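Local coordinates for protein lantibiotic dehydratase (Microbispora corallina, PDB 5EHK) that probably dehydrates serine and threonine residues of the NAI-107 precursor peptide in a tRNA-dependent reaction during lantibiotic biosynthesis, at residues F6-V11 with V381-I386; R823-R828 with Y859-G864. All blocks are in the same frame, centred on the assembly; numbering follows the deposited sequence.

Interaction 1: F6-V11 with V381-I386; sequences FRAWDV and VVRTEI
The guanidinium of R383 presents its edge to the chain at A8-D10: the backbone O of A8 and the carboxylate of D10 both lie near its plane, while the carbonyl O of W9 approaches obliquely at a poor angle for bonding. Across the two segments, NH2 makes the polar contacts. In a salt bridge, R383 NH2 lies 2.6 Å from D10 OD1, with the oxygen only 6° out of the guanidinium plane. D10 receives it on the anti lone pair of OD1, with its carboxylate turned 89° to the guanidinium, so the ion pair is single-pronged rather than two-pronged. A weak, long hydrogen bond runs from R383 NH2 to A8 O (3.5 Å). The aliphatic part of R383 also packs here, its CG 3.8 Å from A8 CB. With CG anti to the backbone N (chi1 -176°), the arginine reaches out from the helix, then bends at chi3 to bring NH2 to the A8-D10 backbone, where strand 6-17 is interrupted. NH1 forms a salt bridge with E380, so the charge is probably balanced by both D10 and E380, with a weak, long ion pair from NE to E387. E387 also accepts from A8 N. Helix 380-395 thus packs beside the start of strand 6-17, which pairs with strands 147-155 and 785-792; R383 also touches F154 of the former, and A8 and I386 both touch V788 of the latter.

Interaction 2: R823-R828 with Y859-G864; sequences RLRVPR and YSDTAG
Two charged hydrogen bonds join R825 to D861 in an end-on, two-pronged salt bridge. R825 NH1 lies 3.0 Å from D861 OD1 and R825 NH2 2.9 Å from D861 OD2, the first bond almost straight at 175°. Guanidinium and carboxylate are nearly coplanar, 22° apart, and both oxygens are met on their syn sides. A bend at chi2 (-79°) in R825, the centre of an inverse gamma turn, carries its end to the acid. R825 NE forms a further salt bridge with E903, so the guanidinium lies between two acids. Within the hairpin loop, D861 OD1 also accepts from A863 N at 2.8 Å, an Asx turn; this donor comes from above the carboxylate plane. Backbone bonds in both directions between D861 and G864 close the type I turn joining strands 853-861 and 864-872. At the tip, T862 OG1 is hydrogen-bonded to T862 OG1 of the second subunit. Van der Waals contact is slight: the methyl A863 CB lies 3.5 Å from R825 NH1, oblique to the guanidinium. Bonds from all three nitrogens fix the guanidinium's rotation, while the D861 carboxylate both ties down its own turn and anchors the hairpin to the chain following strand 819-824, right beside the subunit interface.

Interaction 1 closes before interaction 2 opens along the chain, and the two lie on opposite sides of the chain's centre. Their centres are 58 Å apart and their nearest atoms about 39 Å, so they do not touch. They share no sheet: 6-11 with 381-386 joins strand 6-17 to helix 380-395, whereas 823-828 with 859-864 lies at the ends of strands 819-824 and 853-861 of the four-stranded antiparallel sheet. The first spans some 370 residues and brings the chain's beginning against a helix of the N-terminal dehydratase family region; the second spans 31, entirely inside the C-terminal family region. One therefore ties together distant sequence; the other fastens the tip of hairpin 853-872 to the chain leaving strand 819-824, beside the subunit contact.

Interaction 1: F6-V11 with V381-I386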
loop_
_atom_site.group_PDB
_atom_site.type_symbol
_atom_site.label_atom_id
_atom_site.label_comp_id
_atom_site.label_asym_id
_atom_site.label_seq_id
_atom_site.Cartn_x
_atom_site.Cartn_y
_atom_site.Cartn_z
ATOM N N PHE A 6 30.828 12.613 -16.106
ATOM C CA PHE A 6 31.197 11.326 -16.694
ATOM C C PHE A 6 32.185 11.529 -17.848
ATOM O O PHE A 6 32.093 12.522 -18.582
ATOM C CB PHE A 6 29.965 10.548 -17.189
ATOM C CG PHE A 6 28.924 10.332 -16.134
ATOM C CD1 PHE A 6 29.152 9.452 -15.086
ATOM C CD2 PHE A 6 27.724 11.020 -16.185
ATOM C CE1 PHE A 6 28.204 9.259 -14.110
ATOM C CE2 PHE A 6 26.770 10.840 -15.219
ATOM C CZ PHE A 6 27.012 9.953 -14.168
ATOM N N ARG A 7 33.131 10.596 -17.979
ATOM C CA ARG A 7 34.047 10.542 -19.110
ATOM C C ARG A 7 33.831 9.192 -19.787
ATOM O O ARG A 7 33.889 8.165 -19.126
ATOM C CB ARG A 7 35.494 10.621 -18.604
ATOM C CG ARG A 7 36.581 10.421 -19.681
ATOM C CD ARG A 7 37.988 10.149 -19.075
ATOM N NE ARG A 7 38.430 11.174 -18.129
ATOM C CZ ARG A 7 39.135 12.253 -18.458
ATOM N NH1 ARG A 7 39.475 12.452 -19.726
ATOM N NH2 ARG A 7 39.473 13.145 -17.524
ATOM N N ALA A 8 33.598 9.181 -21.097
ATOM C CA ALA A 8 33.457 7.919 -21.839
ATOM C C ALA A 8 34.804 7.234 -22.058
ATOM O O ALA A 8 35.862 7.872 -22.011
ATOM C CB ALA A 8 32.757 8.144 -23.176
ATOM N N TRP A 9 34.760 5.925 -22.266
ATOM C CA TRP A 9 35.942 5.129 -22.614
ATOM C C TRP A 9 36.460 5.494 -23.995
ATOM O O TRP A 9 35.721 6.043 -24.804
ATOM C CB TRP A 9 35.581 3.649 -22.641
ATOM C CG TRP A 9 35.542 2.958 -21.329
ATOM C CD1 TRP A 9 35.640 3.518 -20.085
ATOM C CD2 TRP A 9 35.401 1.554 -21.128
ATOM N NE1 TRP A 9 35.580 2.536 -19.121
ATOM C CE2 TRP A 9 35.419 1.323 -19.740
ATOM C CE3 TRP A 9 35.273 0.470 -21.990
ATOM C CZ2 TRP A 9 35.309 0.055 -19.196
ATOM C CZ3 TRP A 9 35.164 -0.789 -21.453
ATOM C CH2 TRP A 9 35.183 -0.988 -20.064
ATOM N N ASP A 10 37.712 5.153 -24.288
ATOM C CA ASP A 10 38.234 5.393 -25.631
ATOM C C ASP A 10 37.541 4.481 -26.625
ATOM O O ASP A 10 37.139 4.930 -27.697
ATOM C CB ASP A 10 39.731 5.084 -25.723
ATOM C CG ASP A 10 40.595 6.100 -25.018
ATOM O OD1 ASP A 10 40.106 7.211 -24.725
ATOM O OD2 ASP A 10 41.786 5.790 -24.802
ATOM N N VAL A 11 37.406 3.200 -26.270
ATOM C CA VAL A 11 36.800 2.224 -27.171
ATOM C C VAL A 11 35.356 2.008 -26.801
ATOM O O VAL A 11 34.940 2.355 -25.689
ATOM C CB VAL A 11 37.512 0.866 -27.140
ATOM C CG1 VAL A 11 38.974 1.035 -27.493
ATOM C CG2 VAL A 11 37.357 0.220 -25.775
ATOM N N VAL A 381 33.707 15.083 -30.826
ATOM C CA VAL A 381 32.549 15.934 -30.564
ATOM C C VAL A 381 31.373 15.061 -30.132
ATOM O O VAL A 381 30.561 15.466 -29.306
ATOM C CB VAL A 381 32.174 16.837 -31.791
ATOM C CG1 VAL A 381 31.719 15.991 -32.985
ATOM C CG2 VAL A 381 31.127 17.887 -31.418
ATOM N N VAL A 382 31.319 13.844 -30.667
ATOM C CA VAL A 382 30.271 12.900 -30.315
ATOM C C VAL A 382 30.463 12.358 -28.899
ATOM O O VAL A 382 29.522 12.353 -28.109
ATOM C CB VAL A 382 30.190 11.749 -31.316
ATOM C CG1 VAL A 382 29.283 10.636 -30.773
ATOM C CG2 VAL A 382 29.683 12.271 -32.652
ATOM N N ARG A 383 31.678 11.921 -28.578
ATOM C CA ARG A 383 32.004 11.498 -27.217
ATOM C C ARG A 383 31.568 12.533 -26.173
ATOM O O ARG A 383 31.108 12.186 -25.094
ATOM C CB ARG A 383 33.503 11.259 -27.082
ATOM C CG ARG A 383 33.941 10.723 -25.725
ATOM C CD ARG A 383 35.369 11.133 -25.432
ATOM N NE ARG A 383 36.159 10.066 -24.828
ATOM C CZ ARG A 383 37.263 9.548 -25.360
ATOM N NH1 ARG A 383 37.725 9.984 -26.528
ATOM N NH2 ARG A 383 37.915 8.588 -24.721
ATOM N N THR A 384 31.680 13.807 -26.506
ATOM C CA THR A 384 31.265 14.864 -25.595
ATOM C C THR A 384 29.743 14.999 -25.499
ATOM O O THR A 384 29.214 15.384 -24.454
ATOM C CB THR A 384 31.951 16.194 -25.966
ATOM O OG1 THR A 384 33.320 16.092 -25.568
ATOM C CG2 THR A 384 31.310 17.401 -25.251
ATOM N N GLU A 385 29.048 14.697 -26.595
ATOM C CA GLU A 385 27.587 14.773 -26.607
ATOM C C GLU A 385 27.074 13.720 -25.640
ATOM O O GLU A 385 26.355 14.027 -24.690
ATOM C CB GLU A 385 27.028 14.545 -28.019
ATOM C CG GLU A 385 25.522 14.831 -28.196
ATOM C CD GLU A 385 25.075 16.257 -27.805
ATOM O OE1 GLU A 385 25.591 17.253 -28.360
ATOM O OE2 GLU A 385 24.167 16.378 -26.951
ATOM N N ILE A 386 27.512 12.490 -25.860
ATOM C CA ILE A 386 27.126 11.386 -25.028
ATOM C C ILE A 386 27.469 11.624 -23.569
ATOM O O ILE A 386 26.650 11.373 -22.701
ATOM C CB ILE A 386 27.776 10.105 -25.522
ATOM C CG1 ILE A 386 27.324 9.843 -26.964
ATOM C CG2 ILE A 386 27.445 8.933 -24.593
ATOM C CD1 ILE A 386 27.945 8.644 -27.569
#

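Interaction 2: R823-R828 with Y859-G864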
loop_
_atom_site.group_PDB
_atom_site.type_symbol
_atom_site.label_atom_id
_atom_site.label_comp_id
_atom_site.label_asym_id
_atom_site.label_seq_id
_atom_site.Cartn_x
_atom_site.Cartn_y
_atom_site.Cartn_z
ATOM N N ARG A 823 1.874 -9.987 26.408
ATOM C CA ARG A 823 1.373 -8.962 25.489
ATOM C C ARG A 823 -0.096 -8.688 25.705
ATOM O O ARG A 823 -0.937 -9.548 25.500
ATOM C CB ARG A 823 1.591 -9.380 24.070
ATOM C CG ARG A 823 3.019 -9.686 23.775
ATOM C CD ARG A 823 3.160 -9.782 22.277
ATOM N NE ARG A 823 4.442 -10.356 21.905
ATOM C CZ ARG A 823 4.559 -11.318 21.006
ATOM N NH1 ARG A 823 3.455 -11.809 20.425
ATOM N NH2 ARG A 823 5.764 -11.791 20.713
ATOM N N LEU A 824 -0.398 -7.483 26.146
ATOM C CA LEU A 824 -1.761 -7.155 26.498
ATOM C C LEU A 824 -2.345 -6.235 25.448
ATOM O O LEU A 824 -1.882 -5.102 25.263
ATOM C CB LEU A 824 -1.810 -6.549 27.901
ATOM C CG LEU A 824 -1.090 -7.395 28.958
ATOM C CD1 LEU A 824 -1.065 -6.686 30.311
ATOM C CD2 LEU A 824 -1.745 -8.742 29.068
ATOM N N ARG A 825 -3.336 -6.751 24.723
ATOM C CA ARG A 825 -3.919 -6.019 23.597
ATOM C C ARG A 825 -4.906 -4.986 24.111
ATOM O O ARG A 825 -6.094 -5.140 23.995
ATOM C CB ARG A 825 -4.565 -6.974 22.590
ATOM C CG ARG A 825 -3.604 -8.028 22.035
ATOM C CD ARG A 825 -2.699 -7.473 20.951
ATOM N NE ARG A 825 -1.446 -8.220 20.796
ATOM C CZ ARG A 825 -0.469 -7.864 19.959
ATOM N NH1 ARG A 825 -0.614 -6.770 19.201
ATOM N NH2 ARG A 825 0.645 -8.594 19.875
ATOM N N VAL A 826 -4.363 -3.944 24.708
ATOM C CA VAL A 826 -5.123 -2.827 25.201
ATOM C C VAL A 826 -4.857 -1.743 24.189
ATOM O O VAL A 826 -3.735 -1.300 24.057
ATOM C CB VAL A 826 -4.583 -2.384 26.598
ATOM C CG1 VAL A 826 -5.329 -1.173 27.125
ATOM C CG2 VAL A 826 -4.651 -3.534 27.602
ATOM N N PRO A 827 -5.875 -1.356 23.416
ATOM C CA PRO A 827 -5.668 -0.298 22.430
ATOM C C PRO A 827 -5.213 0.973 23.102
ATOM O O PRO A 827 -5.540 1.209 24.266
ATOM C CB PRO A 827 -7.054 -0.108 21.820
ATOM C CG PRO A 827 -7.992 -0.738 22.761
ATOM C CD PRO A 827 -7.252 -1.862 23.388
ATOM N N ARG A 828 -4.487 1.793 22.353
ATOM C CA ARG A 828 -3.786 2.941 22.912
ATOM C C ARG A 828 -4.671 3.881 23.728
ATOM O O ARG A 828 -4.273 4.302 24.813
ATOM C CB ARG A 828 -3.054 3.692 21.790
ATOM C CG ARG A 828 -2.279 4.924 22.224
ATOM C CD ARG A 828 -1.344 4.636 23.379
ATOM N NE ARG A 828 -1.516 5.602 24.469
ATOM C CZ ARG A 828 -0.581 6.478 24.808
ATOM N NH1 ARG A 828 0.576 6.491 24.147
ATOM N NH2 ARG A 828 -0.787 7.328 25.801
ATOM N N TYR A 859 4.184 -0.792 23.139
ATOM C CA TYR A 859 4.839 -1.394 21.998
ATOM C C TYR A 859 3.872 -1.352 20.829
ATOM O O TYR A 859 2.657 -1.414 21.011
ATOM C CB TYR A 859 5.219 -2.852 22.328
ATOM C CG TYR A 859 6.336 -3.411 21.483
ATOM C CD1 TYR A 859 7.641 -3.439 21.966
ATOM C CD2 TYR A 859 6.098 -3.896 20.192
ATOM C CE1 TYR A 859 8.693 -3.939 21.199
ATOM C CE2 TYR A 859 7.146 -4.402 19.409
ATOM C CZ TYR A 859 8.445 -4.419 19.924
ATOM O OH TYR A 859 9.502 -4.912 19.185
ATOM N N SER A 860 4.400 -1.266 19.621
ATOM C CA SER A 860 3.551 -1.434 18.454
ATOM C C SER A 860 4.136 -2.489 17.519
ATOM O O SER A 860 5.278 -2.361 17.081
ATOM C CB SER A 860 3.368 -0.105 17.733
ATOM O OG SER A 860 2.776 -0.336 16.479
ATOM N N ASP A 861 3.382 -3.554 17.249
ATOM C CA ASP A 861 3.803 -4.545 16.252
ATOM C C ASP A 861 2.855 -4.605 15.059
ATOM O O ASP A 861 2.014 -3.721 14.864
ATOM C CB ASP A 861 4.015 -5.945 16.870
ATOM C CG ASP A 861 2.742 -6.525 17.549
ATOM O OD1 ASP A 861 1.604 -6.111 17.218
ATOM O OD2 ASP A 861 2.885 -7.445 18.399
ATOM N N THR A 862 2.932 -5.696 14.311
ATOM C CA THR A 862 2.139 -5.821 13.093
ATOM C C THR A 862 0.644 -5.838 13.425
ATOM O O THR A 862 -0.190 -5.654 12.540
ATOM C CB THR A 862 2.484 -7.123 12.304
ATOM O OG1 THR A 862 2.245 -8.272 13.131
ATOM C CG2 THR A 862 3.949 -7.135 11.806
ATOM N N ALA A 863 0.308 -6.075 14.693
ATOM C CA ALA A 863 -1.089 -6.193 15.102
ATOM C C ALA A 863 -1.579 -4.984 15.887
ATOM O O ALA A 863 -2.659 -5.005 16.490
ATOM C CB ALA A 863 -1.310 -7.470 15.895
ATOM N N GLY A 864 -0.790 -3.922 15.874
ATOM C CA GLY A 864 -1.244 -2.683 16.460
ATOM C C GLY A 864 -0.491 -2.322 17.720
ATOM O O GLY A 864 0.592 -2.857 17.977
#